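Local structure of OsmC family protein (Rhodothermus marinus, 5CML) at residues D21-T26 with G58-R63; T48-A53 with D235-V240. The protein probably acts as a serine carboxyl esterase, this chain being the esterase domain of a longer protein that also carries an OsmC domain. All blocks are in the same frame, centred on the assembly; numbering follows the deposited sequence.

Contact 1: D21-T26 with G58-R63; sequences DLPVDT and GYAVLR
The segments 21-26 and 58-63 run 166° apart as the fraying end of an antiparallel ladder, in which Asp21 and Val61 form a hydrogen-bonded pair: Asp21 N reaches Val61 O over 2.8 Å in an almost perfectly straight bond (178°), and Val61 N answers to Asp21 O at 2.8 Å. Pro23 ends the ladder. Its nitrogen carries no hydrogen to offer Tyr59 O; instead CD lies 3.3 Å from that buried carbonyl oxygen, which has no hydrogen-bond partner. Across the same step, Leu22 CD2 and Pro23 CD each rest on the methyl of Ala60. Farther along, the Asp25 carboxylate sets OD2 3.5 Å from the CA of Gly58; a CB here would crowd Asp25 OD1, and the positive phi (101°) of this Schellman motif, which closes the preceding helix, already calls for a residue without one.

The polar centre lies at the other end. Arg63 bends at chi3 and grips Asp21 side-on, NE meeting OD2 at 2.8 Å and NH2 meeting the syn lone pair of OD1 at 2.9 Å. Both oxygens lie near the guanidinium plane, but the carboxylate is twisted, so OD2 is approached from above its own plane. Ser51 OG also bonds OD2, probably keeping the buried acid ionised.

In this alpha/beta-hydrolase fold, strand 15-22, the inner strand of the N-terminal hairpin, joins strand 2-9 to strand 59-65 of the mixed central sheet, while helix 45-56 packs over Asp21 and Val61.

Contact 2: T48-A53 with D235-V240; sequences TTISRA and DDAAFV
Thr49 OG1, the one polar side-chain atom among the residues that touch here, is held by one hydrogen bond, to Lys45 O one turn back in its own helix. The hydroxyl lies beside the backbone N (chi1 -61°), turned inward along helix 45-56, which leaves the methyl CG2 anti to that N and facing helix 234-252. In this alpha/beta-hydrolase fold the two helices lie next to each other against the central sheet. Their short segments run in the same general direction, crossing at -33°, and the axes come within 7.6 Å, a close approach made possible by the small residues Ala237 and Ala238 on one side and Ala53 on the other.

Thr49 works as a wedge between the two alanines: its CB faces Ala237 CB at 3.9 Å, while CG2 reaches over the backbone to 3.5 Å from Ala238 N and also touches the Ala238 methyl. One turn on, Ala53 CB comes up to Ala238 O, a methyl against a carbonyl.

Ile50 flanks Ala237 with its longer branch. The chain extends from CG1 (chi2 167°), so that CD1 arrives at Val240 CG1 in loose van der Waals contact, 4.3 Å apart, and the side chain also packs on Phe38. The tightest point of the interface lies nearer the backbone, where Ile50 CG1 presses to 3.3 Å from Ala237 O.

Helix 45-56 is the shared element: strand 59-65 of contact 1 follows it in the chain, and in contact 2 the same helix turns another side to helix 234-252. Both contacts are largely buried, with centres about 14 Å apart, although contact 1 runs out to an exposed loop at Asp25. Their chemistry reflects their places. At the sheet, backbone bonds and a buried ion pair do the work; between the helices, methyl groups pack closely, and the one polar side chain at the interface, Thr49, is bonded within its own helix. Ser51 joins the two contacts: its hydrogen bond to Asp21 ties the helix to the ion pair, and its OG also packs on Val61 CB.

Contact 1: D21-T26 with G58-R63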
loop_
_atom_site.group_PDB
_atom_site.type_symbol
_atom_site.label_atom_id
_atom_site.label_comp_id
_atom_site.label_asym_id
_atom_site.label_seq_id
_atom_site.Cartn_x
_atom_site.Cartn_y
_atom_site.Cartn_z
ATOM N N ASP A 21 7.808 -11.131 -5.662
ATOM C CA ASP A 21 7.057 -12.173 -6.347
ATOM C C ASP A 21 7.183 -11.941 -7.846
ATOM O O ASP A 21 6.847 -10.855 -8.336
ATOM C CB ASP A 21 5.581 -12.134 -5.933
ATOM C CG ASP A 21 5.363 -12.399 -4.444
ATOM O OD1 ASP A 21 6.256 -12.920 -3.761
ATOM O OD2 ASP A 21 4.263 -12.094 -3.943
ATOM N N LEU A 22 7.740 -12.920 -8.556
ATOM C CA LEU A 22 8.063 -12.772 -9.966
ATOM C C LEU A 22 7.128 -13.614 -10.831
ATOM O O LEU A 22 6.747 -14.710 -10.430
ATOM C CB LEU A 22 9.511 -13.197 -10.207
ATOM C CG LEU A 22 10.560 -12.330 -9.495
ATOM C CD1 LEU A 22 11.872 -13.034 -9.453
ATOM C CD2 LEU A 22 10.717 -10.974 -10.173
ATOM N N PRO A 23 6.770 -13.121 -12.028
ATOM C CA PRO A 23 5.884 -13.891 -12.904
ATOM C C PRO A 23 6.677 -14.902 -13.738
ATOM O O PRO A 23 7.924 -14.883 -13.709
ATOM C CB PRO A 23 5.280 -12.818 -13.793
ATOM C CG PRO A 23 6.346 -11.855 -13.961
ATOM C CD PRO A 23 7.075 -11.808 -12.621
ATOM N N VAL A 24 5.969 -15.722 -14.508
ATOM C CA VAL A 24 6.599 -16.600 -15.494
ATOM C C VAL A 24 7.274 -15.793 -16.609
ATOM O O VAL A 24 8.353 -16.169 -17.092
ATOM C CB VAL A 24 5.537 -17.579 -16.085
ATOM C CG1 VAL A 24 6.077 -18.389 -17.238
ATOM C CG2 VAL A 24 5.095 -18.504 -15.002
ATOM N N ASP A 25 6.629 -14.714 -17.037
ATOM C CA ASP A 25 7.203 -13.799 -18.013
ATOM C C ASP A 25 8.643 -13.430 -17.609
ATOM O O ASP A 25 8.860 -12.929 -16.513
ATOM C CB ASP A 25 6.371 -12.508 -18.124
ATOM C CG ASP A 25 4.840 -12.749 -18.180
ATOM O OD1 ASP A 25 4.179 -12.087 -19.024
ATOM O OD2 ASP A 25 4.284 -13.536 -17.362
ATOM N N THR A 26 9.624 -13.678 -18.475
ATOM C CA THR A 26 10.987 -13.249 -18.169
ATOM C C THR A 26 11.062 -11.736 -17.977
ATOM O O THR A 26 11.743 -11.256 -17.059
ATOM C CB THR A 26 11.973 -13.686 -19.277
ATOM O OG1 THR A 26 11.481 -13.276 -20.564
ATOM C CG2 THR A 26 12.104 -15.163 -19.273
ATOM N N GLY A 58 1.270 -11.337 -15.168
ATOM C CA GLY A 58 2.567 -10.937 -15.685
ATOM C C GLY A 58 3.291 -9.853 -14.907
ATOM O O GLY A 58 4.359 -9.398 -15.321
ATOM N N TYR A 59 2.722 -9.429 -13.782
ATOM C CA TYR A 59 3.380 -8.421 -12.944
ATOM C C TYR A 59 4.425 -9.037 -12.037
ATOM O O TYR A 59 4.318 -10.205 -11.653
ATOM C CB TYR A 59 2.365 -7.696 -12.055
ATOM C CG TYR A 59 1.344 -6.857 -12.764
ATOM C CD1 TYR A 59 0.175 -7.417 -13.256
ATOM C CD2 TYR A 59 1.515 -5.482 -12.877
ATOM C CE1 TYR A 59 -0.786 -6.631 -13.871
ATOM C CE2 TYR A 59 0.573 -4.685 -13.491
ATOM C CZ TYR A 59 -0.584 -5.271 -13.991
ATOM O OH TYR A 59 -1.532 -4.501 -14.613
ATOM N N ALA A 60 5.432 -8.240 -11.680
ATOM C CA ALA A 60 6.273 -8.556 -10.542
ATOM C C ALA A 60 5.822 -7.672 -9.407
ATOM O O ALA A 60 5.486 -6.513 -9.636
ATOM C CB ALA A 60 7.776 -8.340 -10.864
ATOM N N VAL A 61 5.838 -8.206 -8.193
ATOM C CA VAL A 61 5.298 -7.489 -7.029
ATOM C C VAL A 61 6.293 -7.506 -5.869
ATOM O O VAL A 61 6.693 -8.586 -5.406
ATOM C CB VAL A 61 3.961 -8.119 -6.539
ATOM C CG1 VAL A 61 3.393 -7.312 -5.389
ATOM C CG2 VAL A 61 2.911 -8.197 -7.650
ATOM N N LEU A 62 6.689 -6.318 -5.410
ATOM C CA LEU A 62 7.500 -6.194 -4.203
ATOM C C LEU A 62 6.559 -5.904 -3.036
ATOM O O LEU A 62 5.986 -4.812 -2.926
ATOM C CB LEU A 62 8.552 -5.093 -4.334
ATOM C CG LEU A 62 9.529 -4.960 -3.155
ATOM C CD1 LEU A 62 10.456 -6.184 -3.065
ATOM C CD2 LEU A 62 10.355 -3.707 -3.284
ATOM N N ARG A 63 6.415 -6.887 -2.161
ATOM C CA ARG A 63 5.584 -6.745 -0.980
ATOM C C ARG A 63 6.395 -6.136 0.131
ATOM O O ARG A 63 7.424 -6.680 0.541
ATOM C CB ARG A 63 5.043 -8.095 -0.546
ATOM C CG ARG A 63 4.044 -8.663 -1.501
ATOM C CD ARG A 63 3.497 -9.945 -0.989
ATOM N NE ARG A 63 4.310 -11.102 -1.360
ATOM C CZ ARG A 63 4.758 -12.013 -0.504
ATOM N NH1 ARG A 63 4.539 -11.885 0.809
ATOM N NH2 ARG A 63 5.450 -13.047 -0.968
#

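Contact 2: T48-A53 with D235-V240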
loop_
_atom_site.group_PDB
_atom_site.type_symbol
_atom_site.label_atom_id
_atom_site.label_comp_id
_atom_site.label_asym_id
_atom_site.label_seq_id
_atom_site.Cartn_x
_atom_site.Cartn_y
_atom_site.Cartn_z
ATOM N N THR A 48 -0.580 -12.754 -0.155
ATOM C CA THR A 48 -0.027 -13.684 -1.143
ATOM C C THR A 48 -1.067 -14.032 -2.214
ATOM O O THR A 48 -0.720 -14.236 -3.373
ATOM C CB THR A 48 0.523 -14.971 -0.499
ATOM O OG1 THR A 48 -0.491 -15.624 0.256
ATOM C CG2 THR A 48 1.715 -14.664 0.413
ATOM N N THR A 49 -2.347 -14.022 -1.854
ATOM C CA THR A 49 -3.395 -14.229 -2.841
ATOM C C THR A 49 -3.479 -13.048 -3.808
ATOM O O THR A 49 -3.615 -13.257 -5.021
ATOM C CB THR A 49 -4.752 -14.481 -2.153
ATOM O OG1 THR A 49 -4.664 -15.666 -1.355
ATOM C CG2 THR A 49 -5.883 -14.673 -3.165
ATOM N N ILE A 50 -3.372 -11.810 -3.296
ATOM C CA ILE A 50 -3.389 -10.644 -4.175
ATOM C C ILE A 50 -2.171 -10.686 -5.090
ATOM O O ILE A 50 -2.271 -10.489 -6.307
ATOM C CB ILE A 50 -3.381 -9.339 -3.395
ATOM C CG1 ILE A 50 -4.718 -9.189 -2.654
ATOM C CG2 ILE A 50 -3.118 -8.157 -4.318
ATOM C CD1 ILE A 50 -4.719 -8.080 -1.596
ATOM N N SER A 51 -1.017 -10.935 -4.490
ATOM C CA SER A 51 0.219 -10.947 -5.236
ATOM C C SER A 51 0.204 -12.028 -6.317
ATOM O O SER A 51 0.632 -11.794 -7.441
ATOM C CB SER A 51 1.399 -11.140 -4.286
ATOM O OG SER A 51 2.574 -10.769 -4.940
ATOM N N ARG A 52 -0.333 -13.195 -5.986
ATOM C CA ARG A 52 -0.421 -14.290 -6.941
ATOM C C ARG A 52 -1.341 -13.921 -8.122
ATOM O O ARG A 52 -1.041 -14.215 -9.266
ATOM C CB ARG A 52 -0.895 -15.550 -6.235
ATOM C CG ARG A 52 -0.794 -16.721 -7.076
ATOM C CD ARG A 52 -0.915 -17.998 -6.292
ATOM N NE ARG A 52 -2.186 -18.128 -5.599
ATOM C CZ ARG A 52 -2.340 -18.116 -4.276
ATOM N NH1 ARG A 52 -1.295 -18.000 -3.461
ATOM N NH2 ARG A 52 -3.549 -18.239 -3.760
ATOM N N ALA A 53 -2.437 -13.214 -7.860
ATOM C CA ALA A 53 -3.283 -12.791 -8.957
ATOM C C ALA A 53 -2.525 -11.875 -9.911
ATOM O O ALA A 53 -2.701 -11.948 -11.125
ATOM C CB ALA A 53 -4.550 -12.082 -8.415
ATOM N N ASP A 235 -11.367 -15.143 -0.975
ATOM C CA ASP A 235 -12.095 -14.863 -2.218
ATOM C C ASP A 235 -12.076 -13.352 -2.504
ATOM O O ASP A 235 -12.009 -12.913 -3.665
ATOM C CB ASP A 235 -13.528 -15.379 -2.143
ATOM C CG ASP A 235 -13.621 -16.888 -2.314
ATOM O OD1 ASP A 235 -12.644 -17.517 -2.769
ATOM O OD2 ASP A 235 -14.699 -17.447 -2.010
ATOM N N ASP A 236 -12.134 -12.557 -1.436
ATOM C CA ASP A 236 -12.063 -11.103 -1.568
ATOM C C ASP A 236 -10.661 -10.661 -1.993
ATOM O O ASP A 236 -10.509 -9.764 -2.814
ATOM C CB ASP A 236 -12.459 -10.419 -0.259
ATOM C CG ASP A 236 -13.905 -10.685 0.125
ATOM O OD1 ASP A 236 -14.752 -10.840 -0.785
ATOM O OD2 ASP A 236 -14.212 -10.726 1.335
ATOM N N ALA A 237 -9.644 -11.276 -1.418
ATOM C CA ALA A 237 -8.264 -10.971 -1.806
ATOM C C ALA A 237 -8.007 -11.321 -3.291
ATOM O O ALA A 237 -7.376 -10.557 -4.015
ATOM C CB ALA A 237 -7.272 -11.720 -0.902
ATOM N N ALA A 238 -8.522 -12.456 -3.754
ATOM C CA ALA A 238 -8.331 -12.844 -5.153
ATOM C C ALA A 238 -8.996 -11.857 -6.108
ATOM O O ALA A 238 -8.462 -11.525 -7.153
ATOM C CB ALA A 238 -8.879 -14.260 -5.399
ATOM N N PHE A 239 -10.193 -11.440 -5.732
ATOM C CA PHE A 239 -10.981 -10.439 -6.445
ATOM C C PHE A 239 -10.190 -9.130 -6.587
ATOM O O PHE A 239 -10.055 -8.584 -7.682
ATOM C CB PHE A 239 -12.279 -10.262 -5.657
ATOM C CG PHE A 239 -13.157 -9.114 -6.072
ATOM C CD1 PHE A 239 -13.728 -9.056 -7.334
ATOM C CD2 PHE A 239 -13.517 -8.156 -5.141
ATOM C CE1 PHE A 239 -14.630 -8.046 -7.667
ATOM C CE2 PHE A 239 -14.409 -7.130 -5.477
ATOM C CZ PHE A 239 -14.958 -7.076 -6.741
ATOM N N VAL A 240 -9.645 -8.649 -5.477
ATOM C CA VAL A 240 -8.868 -7.414 -5.502
ATOM C C VAL A 240 -7.685 -7.565 -6.457
ATOM O O VAL A 240 -7.486 -6.737 -7.337
ATOM C CB VAL A 240 -8.380 -7.017 -4.095
ATOM C CG1 VAL A 240 -7.363 -5.853 -4.165
ATOM C CG2 VAL A 240 -9.558 -6.608 -3.235
#